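Side-chain contacts in glutamic acid/alanine-rich protein (Trypanosoma congolense, PDB 2Y44), which is probably part of the protein coat on the parasite's cell surface, seen here as its elongated, mostly helical ectodomain: residues Lys1-Glu4 against Val5-Cys9; Val29-Ser32 against Ala33-Ser37; Arg55-Asp58 against Thr59-Ala63; His84-Asp87 against Leu88-Ala91; Thr130-Ser133 against Leu134-Phe138. All coordinates share one frame; numbering follows the deposited sequence.

Contact 1: Lys1-Glu4 against Val5-Cys9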
loop_
_atom_site.group_PDB
_atom_site.type_symbol
_atom_site.label_atom_id
_atom_site.label_comp_id
_atom_site.label_asym_id
_atom_site.label_seq_id
_atom_site.Cartn_x
_atom_site.Cartn_y
_atom_site.Cartn_z
ATOM N N LYS A 1 29.197 -11.326 -6.810
ATOM C CA LYS A 1 29.337 -11.026 -8.285
ATOM C C LYS A 1 28.379 -9.925 -8.669
ATOM O O LYS A 1 27.447 -9.637 -7.908
ATOM C CB LYS A 1 29.058 -12.270 -9.112
ATOM C CG LYS A 1 30.074 -13.384 -8.843
ATOM C CD LYS A 1 31.500 -12.899 -9.101
ATOM C CE LYS A 1 31.896 -12.986 -10.574
ATOM N NZ LYS A 1 33.333 -13.419 -10.724
ATOM N N VAL A 2 28.606 -9.276 -9.814
ATOM C CA VAL A 2 27.840 -8.073 -10.119
ATOM C C VAL A 2 26.335 -8.379 -10.303
ATOM O O VAL A 2 25.491 -7.548 -9.980
ATOM C CB VAL A 2 28.383 -7.334 -11.347
ATOM C CG1 VAL A 2 28.183 -8.172 -12.599
ATOM C CG2 VAL A 2 27.701 -5.940 -11.499
ATOM N N GLU A 3 26.006 -9.572 -10.812
ATOM C CA GLU A 3 24.586 -9.940 -10.929
ATOM C C GLU A 3 23.900 -9.881 -9.560
ATOM O O GLU A 3 22.764 -9.441 -9.416
ATOM C CB GLU A 3 24.420 -11.327 -11.570
ATOM C CG GLU A 3 22.980 -11.775 -11.732
ATOM C CD GLU A 3 22.844 -13.104 -12.474
ATOM O OE1 GLU A 3 23.821 -13.885 -12.498
ATOM O OE2 GLU A 3 21.725 -13.369 -12.983
ATOM N N GLU A 4 24.575 -10.412 -8.554
ATOM C CA GLU A 4 24.000 -10.425 -7.229
ATOM C C GLU A 4 23.845 -9.010 -6.674
ATOM O O GLU A 4 22.873 -8.705 -5.996
ATOM C CB GLU A 4 24.929 -11.230 -6.340
ATOM C CG GLU A 4 24.215 -11.976 -5.350
ATOM C CD GLU A 4 24.572 -11.480 -4.020
ATOM O OE1 GLU A 4 24.222 -10.303 -3.745
ATOM O OE2 GLU A 4 25.332 -12.202 -3.328
ATOM N N VAL A 5 24.826 -8.159 -6.961
ATOM C CA VAL A 5 24.800 -6.781 -6.472
ATOM C C VAL A 5 23.648 -6.018 -7.079
ATOM O O VAL A 5 22.938 -5.298 -6.370
ATOM C CB VAL A 5 26.099 -6.050 -6.784
ATOM C CG1 VAL A 5 26.016 -4.591 -6.345
ATOM C CG2 VAL A 5 27.280 -6.734 -6.046
ATOM N N GLN A 6 23.445 -6.198 -8.379
ATOM C CA GLN A 6 22.372 -5.503 -9.071
ATOM C C GLN A 6 21.023 -6.031 -8.634
ATOM O O GLN A 6 20.047 -5.290 -8.498
ATOM C CB GLN A 6 22.504 -5.680 -10.571
ATOM C CG GLN A 6 23.622 -4.837 -11.213
ATOM C CD GLN A 6 23.311 -3.318 -11.284
ATOM O OE1 GLN A 6 22.591 -2.752 -10.442
ATOM N NE2 GLN A 6 23.844 -2.661 -12.324
ATOM N N THR A 7 20.979 -7.328 -8.339
ATOM C CA THR A 7 19.715 -7.930 -7.878
ATOM C C THR A 7 19.366 -7.488 -6.447
ATOM O O THR A 7 18.214 -7.200 -6.128
ATOM C CB THR A 7 19.794 -9.490 -8.079
ATOM O OG1 THR A 7 20.007 -9.757 -9.469
ATOM C CG2 THR A 7 18.539 -10.166 -7.658
ATOM N N MET A 8 20.386 -7.339 -5.602
ATOM C CA MET A 8 20.226 -6.821 -4.254
ATOM C C MET A 8 19.798 -5.354 -4.353
ATOM O O MET A 8 19.003 -4.890 -3.539
ATOM C CB MET A 8 21.548 -6.923 -3.482
ATOM C CG MET A 8 21.517 -6.259 -2.094
ATOM S SD MET A 8 22.757 -6.870 -0.940
ATOM C CE MET A 8 24.009 -7.532 -2.100
ATOM N N CYS A 9 20.344 -4.645 -5.339
ATOM C CA CYS A 9 19.949 -3.260 -5.583
ATOM C C CYS A 9 18.450 -3.143 -5.889
ATOM O O CYS A 9 17.784 -2.273 -5.346
ATOM C CB CYS A 9 20.745 -2.663 -6.750
ATOM S SG CYS A 9 20.171 -1.005 -7.062
#
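Lys1 O and Val5 N start the first turn of helix 2-16, joined by a backbone hydrogen bond of 3.2 Å. The i to i+4 pattern then runs on without a break: Gln6 N donates to Val2 O at 2.9 Å, Thr7 N to Glu3 O at 3.0 Å and Met8 N to Glu4 O. Glu3 O has a second donor, because the hydroxyl of Thr7 turns back along the helix and gives its proton to the same carbonyl, with OG1 2.8 Å from Glu3 O. The torsion explains the reach: with chi1 at -59°, OG1 sits beside the residue's own backbone N, and the two donors come to Glu3 O from opposite faces of the carbonyl plane. That oxygen is gripped twice, and the hydroxyl bond helps hold the threonine in this rotation.

One turn round, the side chains of Glu4 and Met8 cross at a slant. The glutamate chain is bent at chi2 (-116°) and the methionine is bent near its sulfur, which brings Met8 CE to 3.2 Å from Glu4 OE1, a close methyl-to-carboxylate touch. Val5 lays CG2 3.5 Å from Lys1 O, and Val2 CG2 meets Gln6 CG at 4.2 Å.

Three helices pack against this N-terminal part of helix 2-16. Thr7 leans on Ala140, Leu141 and Leu144 of helix 131-144, while Val2, Val5 and Gln6 all touch Ala118 of helix 113-120. Val5 and Met8 reach Leu106 of helix 57-107, and Cys9 ties the segment covalently to Cys122 by a disulfide.

Contact 2: Val29-Ser32 against Ala33-Ser37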
loop_
_atom_site.group_PDB
_atom_site.type_symbol
_atom_site.label_atom_id
_atom_site.label_comp_id
_atom_site.label_asym_id
_atom_site.label_seq_id
_atom_site.Cartn_x
_atom_site.Cartn_y
_atom_site.Cartn_z
ATOM N N VAL A 29 -7.201 5.824 0.516
ATOM C CA VAL A 29 -8.301 5.355 1.373
ATOM C C VAL A 29 -9.024 6.562 2.003
ATOM O O VAL A 29 -10.262 6.611 2.092
ATOM C CB VAL A 29 -7.770 4.418 2.472
ATOM C CG1 VAL A 29 -8.805 4.212 3.576
ATOM C CG2 VAL A 29 -7.362 3.082 1.852
ATOM N N VAL A 30 -8.237 7.516 2.469
ATOM C CA VAL A 30 -8.787 8.756 3.028
ATOM C C VAL A 30 -9.647 9.480 2.000
ATOM O O VAL A 30 -10.727 9.972 2.357
ATOM C CB VAL A 30 -7.666 9.691 3.569
ATOM C CG1 VAL A 30 -8.176 11.146 3.770
ATOM C CG2 VAL A 30 -7.107 9.126 4.856
ATOM N N SER A 31 -9.182 9.576 0.750
ATOM C CA SER A 31 -10.002 10.246 -0.292
ATOM C C SER A 31 -11.299 9.454 -0.526
ATOM O O SER A 31 -12.382 10.044 -0.689
ATOM C CB SER A 31 -9.235 10.423 -1.593
ATOM O OG SER A 31 -10.049 11.019 -2.597
ATOM N N SER A 32 -11.186 8.138 -0.606
ATOM C CA SER A 32 -12.384 7.309 -0.761
ATOM C C SER A 32 -13.388 7.536 0.355
ATOM O O SER A 32 -14.595 7.613 0.096
ATOM C CB SER A 32 -12.057 5.808 -0.846
ATOM O OG SER A 32 -11.379 5.507 -2.048
ATOM N N ALA A 33 -12.918 7.550 1.606
ATOM C CA ALA A 33 -13.870 7.719 2.754
ATOM C C ALA A 33 -14.492 9.112 2.764
ATOM O O ALA A 33 -15.679 9.261 3.084
ATOM C CB ALA A 33 -13.172 7.465 4.091
ATOM N N ARG A 34 -13.721 10.096 2.302
ATOM C CA ARG A 34 -14.231 11.458 2.166
ATOM C C ARG A 34 -15.346 11.488 1.138
ATOM O O ARG A 34 -16.388 12.067 1.385
ATOM C CB ARG A 34 -13.110 12.462 1.803
ATOM C CG ARG A 34 -13.632 13.839 1.358
ATOM C CD ARG A 34 -12.555 14.594 0.568
ATOM N NE ARG A 34 -12.478 14.093 -0.805
ATOM C CZ ARG A 34 -11.362 13.991 -1.520
ATOM N NH1 ARG A 34 -10.198 14.401 -1.024
ATOM N NH2 ARG A 34 -11.422 13.508 -2.755
ATOM N N GLU A 35 -15.119 10.877 -0.017
ATOM C CA GLU A 35 -16.139 10.846 -1.035
ATOM C C GLU A 35 -17.359 10.074 -0.563
ATOM O O GLU A 35 -18.511 10.430 -0.881
ATOM C CB GLU A 35 -15.602 10.252 -2.315
ATOM C CG GLU A 35 -14.500 11.122 -2.939
ATOM C CD GLU A 35 -13.999 10.544 -4.238
ATOM O OE1 GLU A 35 -14.838 10.318 -5.125
ATOM O OE2 GLU A 35 -12.780 10.288 -4.358
ATOM N N ALA A 36 -17.123 8.981 0.164
ATOM C CA ALA A 36 -18.251 8.196 0.625
ATOM C C ALA A 36 -19.107 9.004 1.605
ATOM O O ALA A 36 -20.342 8.917 1.626
ATOM C CB ALA A 36 -17.767 6.922 1.293
ATOM N N SER A 37 -18.428 9.742 2.465
ATOM C CA SER A 37 -19.106 10.566 3.435
ATOM C C SER A 37 -19.889 11.694 2.770
ATOM O O SER A 37 -20.971 12.057 3.248
ATOM C CB SER A 37 -18.105 11.139 4.449
ATOM O OG SER A 37 -17.599 10.085 5.235
#
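Ser31 presses its hydroxyl against one face of the Arg34 guanidinium, OG lying 2.8 Å from NH2 but badly placed for the N-H, so no hydrogen bond forms. On the same face Ser31 O stands 3.8 Å above the guanidinium plane, shifted toward the rim. The arginine gets there by a bend at chi3 (78°), which folds the end of its chain back over the preceding turn. Ser31 OG, swung opposite its own backbone N (chi1 178°), also gives a weak hydrogen bond to Glu35 OE2 at 3.3 Å. Glu35 OE2 and Arg34 NH2 are 3.8 Å apart, a long salt bridge between neighbours in sequence.

All this decorates a regular alpha-helix, part of helix 18-53, where a coiled coil is predicted to begin at Ala33. Its backbone bonds include Ala33 N to Val29 O and Glu35 N to Ser31 O, both 2.9 Å. Glu35 CG passes 3.3 Å from Ser31 O on its way to the carboxylate.

The face with Val29 and Ala33 turns to helix 57-107, where both touch Val78. Glu35 and Ala36 face helix 149-183, and from that helix Lys177 NZ hydrogen-bonds Ser32 OG.

Contact 3: Arg55-Asp58 against Thr59-Ala63. Unlike the reference sequence in segment 59-63: Thr59 (reference Ala).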
loop_
_atom_site.group_PDB
_atom_site.type_symbol
_atom_site.label_atom_id
_atom_site.label_comp_id
_atom_site.label_asym_id
_atom_site.label_seq_id
_atom_site.Cartn_x
_atom_site.Cartn_y
_atom_site.Cartn_z
ATOM N N ARG A 55 -43.413 13.332 0.964
ATOM C CA ARG A 55 -43.509 12.429 -0.183
ATOM C C ARG A 55 -42.153 11.812 -0.455
ATOM O O ARG A 55 -41.129 12.503 -0.398
ATOM C CB ARG A 55 -43.976 13.182 -1.429
ATOM C CG ARG A 55 -44.968 12.395 -2.267
ATOM C CD ARG A 55 -45.621 13.258 -3.340
ATOM N NE ARG A 55 -44.743 13.484 -4.492
ATOM C CZ ARG A 55 -44.106 12.525 -5.163
ATOM N NH1 ARG A 55 -44.222 11.251 -4.790
ATOM N NH2 ARG A 55 -43.320 12.844 -6.185
ATOM N N GLY A 56 -42.145 10.519 -0.754
ATOM C CA GLY A 56 -40.933 9.846 -1.207
ATOM C C GLY A 56 -39.997 9.506 -0.061
ATOM O O GLY A 56 -38.805 9.242 -0.282
ATOM N N VAL A 57 -40.517 9.526 1.163
ATOM C CA VAL A 57 -39.666 9.460 2.354
ATOM C C VAL A 57 -39.100 8.044 2.502
ATOM O O VAL A 57 -37.925 7.863 2.735
ATOM C CB VAL A 57 -40.418 9.866 3.613
ATOM C CG1 VAL A 57 -39.589 9.571 4.859
ATOM C CG2 VAL A 57 -40.744 11.366 3.559
ATOM N N ASP A 58 -39.932 7.026 2.295
ATOM C CA ASP A 58 -39.428 5.645 2.367
ATOM C C ASP A 58 -38.213 5.417 1.500
ATOM O O ASP A 58 -37.204 4.841 1.937
ATOM C CB ASP A 58 -40.503 4.672 1.883
ATOM C CG ASP A 58 -41.666 4.585 2.814
ATOM O OD1 ASP A 58 -41.481 4.837 4.032
ATOM O OD2 ASP A 58 -42.757 4.208 2.325
ATOM N N THR A 59 -38.346 5.728 0.223
ATOM C CA THR A 59 -37.267 5.420 -0.704
ATOM C C THR A 59 -36.010 6.237 -0.390
ATOM O O THR A 59 -34.915 5.701 -0.413
ATOM C CB THR A 59 -37.685 5.506 -2.189
ATOM O OG1 THR A 59 -37.538 6.838 -2.676
ATOM C CG2 THR A 59 -39.149 5.086 -2.365
ATOM N N ALA A 60 -36.170 7.506 -0.011
ATOM C CA ALA A 60 -34.978 8.314 0.321
ATOM C C ALA A 60 -34.302 7.711 1.548
ATOM O O ALA A 60 -33.075 7.651 1.625
ATOM C CB ALA A 60 -35.359 9.762 0.606
ATOM N N THR A 61 -35.113 7.295 2.521
ATOM C CA THR A 61 -34.568 6.808 3.791
ATOM C C THR A 61 -33.779 5.512 3.529
ATOM O O THR A 61 -32.690 5.296 4.068
ATOM C CB THR A 61 -35.714 6.561 4.792
ATOM O OG1 THR A 61 -36.375 7.812 5.053
ATOM C CG2 THR A 61 -35.210 5.969 6.081
ATOM N N GLU A 62 -34.314 4.662 2.664
ATOM C CA GLU A 62 -33.659 3.384 2.405
ATOM C C GLU A 62 -32.350 3.630 1.695
ATOM O O GLU A 62 -31.322 3.039 2.031
ATOM C CB GLU A 62 -34.598 2.513 1.559
ATOM C CG GLU A 62 -35.840 2.177 2.353
ATOM C CD GLU A 62 -37.074 1.989 1.513
ATOM O OE1 GLU A 62 -36.950 1.807 0.280
ATOM O OE2 GLU A 62 -38.176 2.042 2.111
ATOM N N ALA A 63 -32.354 4.597 0.786
ATOM C CA ALA A 63 -31.142 4.916 0.068
ATOM C C ALA A 63 -30.105 5.514 1.022
ATOM O O ALA A 63 -28.940 5.163 0.939
ATOM C CB ALA A 63 -31.432 5.851 -1.113
HETATM O O HOH W 1 -37.754 10.218 -2.237
#
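Val57 and Thr61 make the tight part of this first turn of helix 57-107. Val57 O takes two hydrogen bonds from one residue: Thr61 N at 2.9 Å, and Thr61 OG1 at 2.8 Å. The hydroxyl comes in from above the carbonyl plane, 45° out of it, so it does not compete with the amide for the same approach. A chi1 of -63° sets OG1 beside its own backbone N for this, and leaves it 3.7 Å from Val57 CG1. Gly56 is the N-cap, its positive phi readily taken up by a residue without a side chain, and its carbonyl oxygen receives Ala60 N at 3.2 Å.

The other side is loose and largely open to solvent. Asp58 and Glu62 lie one turn apart with Asp58 OD1 4.7 Å from Glu62 OE2, like charges that do not meet; the Glu62 carboxylate is modelled too close to Asp58 O, so the position of both is doubtful. Thr59, an alanine in the reference sequence, has OG1 3.6 Å from Gly56 O.

This turn opens the second arm of a helical hairpin at the end of the predicted coiled coil. Val57 rests on Ala50 and Lys51, and Ala60 and Thr61 on Val47, all from helix 18-53.

Contact 4: His84-Asp87 against Leu88-Ala91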
loop_
_atom_site.group_PDB
_atom_site.type_symbol
_atom_site.label_atom_id
_atom_site.label_comp_id
_atom_site.label_asym_id
_atom_site.label_seq_id
_atom_site.Cartn_x
_atom_site.Cartn_y
_atom_site.Cartn_z
ATOM N N HIS A 84 -1.926 -0.466 9.050
ATOM C CA HIS A 84 -1.166 -1.284 8.098
ATOM C C HIS A 84 0.046 -0.556 7.544
ATOM O O HIS A 84 1.104 -1.126 7.415
ATOM C CB HIS A 84 -2.059 -1.752 6.970
ATOM C CG HIS A 84 -3.179 -2.633 7.426
ATOM N ND1 HIS A 84 -4.354 -2.776 6.720
ATOM C CD2 HIS A 84 -3.302 -3.411 8.524
ATOM C CE1 HIS A 84 -5.128 -3.649 7.335
ATOM N NE2 HIS A 84 -4.530 -4.020 8.455
ATOM N N ALA A 85 -0.103 0.734 7.307
ATOM C CA ALA A 85 0.995 1.524 6.768
ATOM C C ALA A 85 2.113 1.658 7.809
ATOM O O ALA A 85 3.302 1.514 7.464
ATOM C CB ALA A 85 0.467 2.895 6.368
ATOM N N ALA A 86 1.737 1.981 9.046
ATOM C CA ALA A 86 2.756 2.199 10.107
ATOM C C ALA A 86 3.420 0.845 10.467
ATOM O O ALA A 86 4.624 0.804 10.771
ATOM C CB ALA A 86 2.158 2.839 11.304
ATOM N N ASP A 87 2.652 -0.240 10.444
ATOM C CA ASP A 87 3.245 -1.566 10.694
ATOM C C ASP A 87 4.294 -1.866 9.614
ATOM O O ASP A 87 5.400 -2.360 9.888
ATOM C CB ASP A 87 2.189 -2.684 10.635
ATOM C CG ASP A 87 1.228 -2.704 11.828
ATOM O OD1 ASP A 87 1.440 -2.015 12.844
ATOM O OD2 ASP A 87 0.234 -3.453 11.734
ATOM N N LEU A 88 3.937 -1.617 8.359
ATOM C CA LEU A 88 4.837 -1.993 7.274
ATOM C C LEU A 88 6.112 -1.122 7.258
ATOM O O LEU A 88 7.233 -1.619 7.100
ATOM C CB LEU A 88 4.110 -1.866 5.926
ATOM C CG LEU A 88 4.975 -2.058 4.692
ATOM C CD1 LEU A 88 5.566 -3.489 4.670
ATOM C CD2 LEU A 88 4.156 -1.817 3.414
ATOM N N THR A 89 5.938 0.164 7.517
ATOM C CA THR A 89 7.097 1.061 7.649
ATOM C C THR A 89 8.027 0.621 8.792
ATOM O O THR A 89 9.264 0.567 8.616
ATOM C CB THR A 89 6.650 2.550 7.776
ATOM O OG1 THR A 89 5.889 2.713 8.957
ATOM C CG2 THR A 89 5.798 2.969 6.585
ATOM N N ALA A 90 7.437 0.233 9.927
ATOM C CA ALA A 90 8.202 -0.277 11.097
ATOM C C ALA A 90 8.922 -1.584 10.784
ATOM O O ALA A 90 10.047 -1.830 11.255
ATOM C CB ALA A 90 7.250 -0.504 12.297
ATOM N N ALA A 91 8.211 -2.487 10.115
ATOM C CA ALA A 91 8.767 -3.784 9.775
ATOM C C ALA A 91 9.971 -3.684 8.860
ATOM O O ALA A 91 10.822 -4.596 8.854
ATOM C CB ALA A 91 7.692 -4.674 9.142
#
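Asp87 O accepts the shortest firm polar bond here, from Ala91 N at 2.8 Å. The same i to i+4 bonding links Thr89 N to Ala85 O and Ala90 N to Ala86 O, both at 3.0 Å, within the long helix 57-107.

Thr89 is the side chain that does most against the preceding turn. With chi1 at 63° its hydroxyl lies between its own backbone N and carbonyl carbon, facing two carbonyls at once: OG1 is 2.9 Å from Ala86 O and 3.2 Å from Ala85 O. Its methyl lies alongside the second of these, Thr89 CG2 being only 3.0 Å from Ala85 O, a tight contact. Ala90 sets its CB 3.3 Å from Ala86 O. Leu88 touches the earlier turn through its CB alone, 3.4 Å from His84 O, then extends its CG opposite the backbone N (chi1 173°), and the rest of its side chain leads away to meet Phe159 and Leu166.

His84 also leads away, its ND1 hydrogen-bonded to Asp169, whose carboxylate would probably polarise the ring. Ala85, Leu88 and Thr89 meet Ser22 of helix 18-53, while His84 and Leu88 face helix 149-183, as on the inner side of one member of a three-helix bundle.

Contact 5: Thr130-Ser133 against Leu134-Phe138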
loop_
_atom_site.group_PDB
_atom_site.type_symbol
_atom_site.label_atom_id
_atom_site.label_comp_id
_atom_site.label_asym_id
_atom_site.label_seq_id
_atom_site.Cartn_x
_atom_site.Cartn_y
_atom_site.Cartn_z
ATOM N N THR A 130 4.583 -2.560 -5.866
ATOM C CA THR A 130 3.392 -3.312 -5.529
ATOM C C THR A 130 3.782 -4.610 -4.828
ATOM O O THR A 130 4.952 -5.000 -4.807
ATOM C CB THR A 130 2.616 -3.676 -6.789
ATOM O OG1 THR A 130 3.448 -4.470 -7.636
ATOM C CG2 THR A 130 2.211 -2.420 -7.577
ATOM N N SER A 131 2.815 -5.302 -4.257
ATOM C CA SER A 131 3.157 -6.593 -3.669
ATOM C C SER A 131 3.782 -7.504 -4.733
ATOM O O SER A 131 4.643 -8.332 -4.434
ATOM C CB SER A 131 1.923 -7.231 -3.032
ATOM O OG SER A 131 0.918 -7.388 -4.034
ATOM N N LYS A 132 3.343 -7.380 -5.977
ATOM C CA LYS A 132 3.920 -8.195 -7.064
ATOM C C LYS A 132 5.378 -7.802 -7.388
ATOM O O LYS A 132 6.236 -8.659 -7.508
ATOM C CB LYS A 132 3.089 -8.065 -8.348
ATOM C CG LYS A 132 3.582 -8.992 -9.447
ATOM C CD LYS A 132 3.106 -8.564 -10.834
ATOM C CE LYS A 132 1.868 -9.334 -11.258
ATOM N NZ LYS A 132 1.271 -8.747 -12.495
ATOM N N SER A 133 5.659 -6.511 -7.551
ATOM C CA SER A 133 7.053 -6.099 -7.899
ATOM C C SER A 133 8.041 -6.404 -6.759
ATOM O O SER A 133 9.182 -6.834 -6.987
ATOM C CB SER A 133 7.142 -4.621 -8.263
ATOM O OG SER A 133 6.834 -3.804 -7.138
ATOM N N LEU A 134 7.557 -6.241 -5.539
ATOM C CA LEU A 134 8.334 -6.555 -4.339
ATOM C C LEU A 134 8.577 -8.072 -4.232
ATOM O O LEU A 134 9.721 -8.502 -4.097
ATOM C CB LEU A 134 7.573 -6.025 -3.136
ATOM C CG LEU A 134 8.033 -6.310 -1.736
ATOM C CD1 LEU A 134 9.374 -5.586 -1.602
ATOM C CD2 LEU A 134 6.973 -5.698 -0.760
ATOM N N GLU A 135 7.538 -8.888 -4.452
ATOM C CA GLU A 135 7.755 -10.342 -4.435
ATOM C C GLU A 135 8.747 -10.781 -5.514
ATOM O O GLU A 135 9.591 -11.660 -5.295
ATOM C CB GLU A 135 6.418 -11.078 -4.617
ATOM C CG GLU A 135 6.542 -12.587 -4.491
ATOM C CD GLU A 135 5.173 -13.246 -4.382
ATOM O OE1 GLU A 135 4.414 -13.226 -5.375
ATOM O OE2 GLU A 135 4.847 -13.756 -3.297
ATOM N N SER A 136 8.617 -10.224 -6.715
ATOM C CA SER A 136 9.503 -10.601 -7.791
ATOM C C SER A 136 10.957 -10.290 -7.451
ATOM O O SER A 136 11.854 -11.126 -7.682
ATOM C CB SER A 136 9.106 -9.863 -9.054
ATOM O OG SER A 136 7.838 -10.360 -9.485
ATOM N N ALA A 137 11.168 -9.119 -6.853
ATOM C CA ALA A 137 12.521 -8.679 -6.499
ATOM C C ALA A 137 13.147 -9.661 -5.488
ATOM O O ALA A 137 14.318 -10.031 -5.616
ATOM C CB ALA A 137 12.502 -7.235 -5.925
ATOM N N PHE A 138 12.385 -10.075 -4.491
ATOM C CA PHE A 138 12.938 -11.021 -3.519
ATOM C C PHE A 138 13.150 -12.392 -4.146
ATOM O O PHE A 138 14.131 -13.051 -3.824
ATOM C CB PHE A 138 12.035 -11.131 -2.281
ATOM C CG PHE A 138 12.313 -10.073 -1.248
ATOM C CD1 PHE A 138 13.256 -10.298 -0.266
ATOM C CD2 PHE A 138 11.649 -8.870 -1.282
ATOM C CE1 PHE A 138 13.574 -9.329 0.681
ATOM C CE2 PHE A 138 11.941 -7.886 -0.309
ATOM C CZ PHE A 138 12.887 -8.130 0.665
HETATM O O HOH W 2 5.311 -11.793 -8.129
#
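Ser133 turns its hydroxyl between its own backbone N and carbonyl carbon (chi1 65°), bringing OG to 3.0 Å from Leu134 N, though not at an angle for bonding. Thr130 has much the same torsion for OG1 (60°), and each side chain accepts from the other's backbone N in a capping box at the start of helix 131-144. Thr130 N donates to Ser133 OG at 2.9 Å, nearly straight at 172°, and Ser133 N donates to Thr130 OG1 at 3.0 Å. Two amides at the helix end thus find acceptors, and the reciprocal pair fixes both rotations. Leu134 N goes to Thr130 O, the first main-chain bond of the helix.

Gln14 of helix 2-16 also hydrogen-bonds Ser133 OG through NE2, tying the cap to that helix. Ser131, meanwhile, turns its hydroxyl to Glu167 on helix 149-183. Leu134 is wedged between these two helices, touching Gln14 and Phe159.

On the outer side, Lys132 O receives Ser136 N at 3.0 Å, with Ser136 OG 3.1 Å from the same oxygen. A water there donates to Glu135 OE1 at 3.2 Å and more weakly to Lys132 O, linking the exposed carboxylate to the backbone of the previous turn. Farther along, Ala137 and Phe138 face Val11 of helix 2-16. The Phe138 amide bonds Leu134 O at 3.1 Å, and that same carbonyl oxygen lies at the edge of the Phe138 ring, in its plane.

In the fold
The five contacts are short helical stretches spread along a rod-like ectodomain. Contact 1 and contact 3 sit toward its two ends, their centres about 63 Å apart. Contacts 3 and 4 belong to the same helix, 57-107, yet their centres are about 43 Å apart. Contact 2, on helix 18-53, lies between them, about 24 Å from contact 3 and 22 Å from contact 4, centre to centre. Contact 5 is near contact 1, nearest atoms about 5 Å apart, and near contact 4, nearest atoms about 6 Å. Leu88 of contact 4 and Leu134 of contact 5 both touch Phe159, so helix 149-183 joins these two stretches.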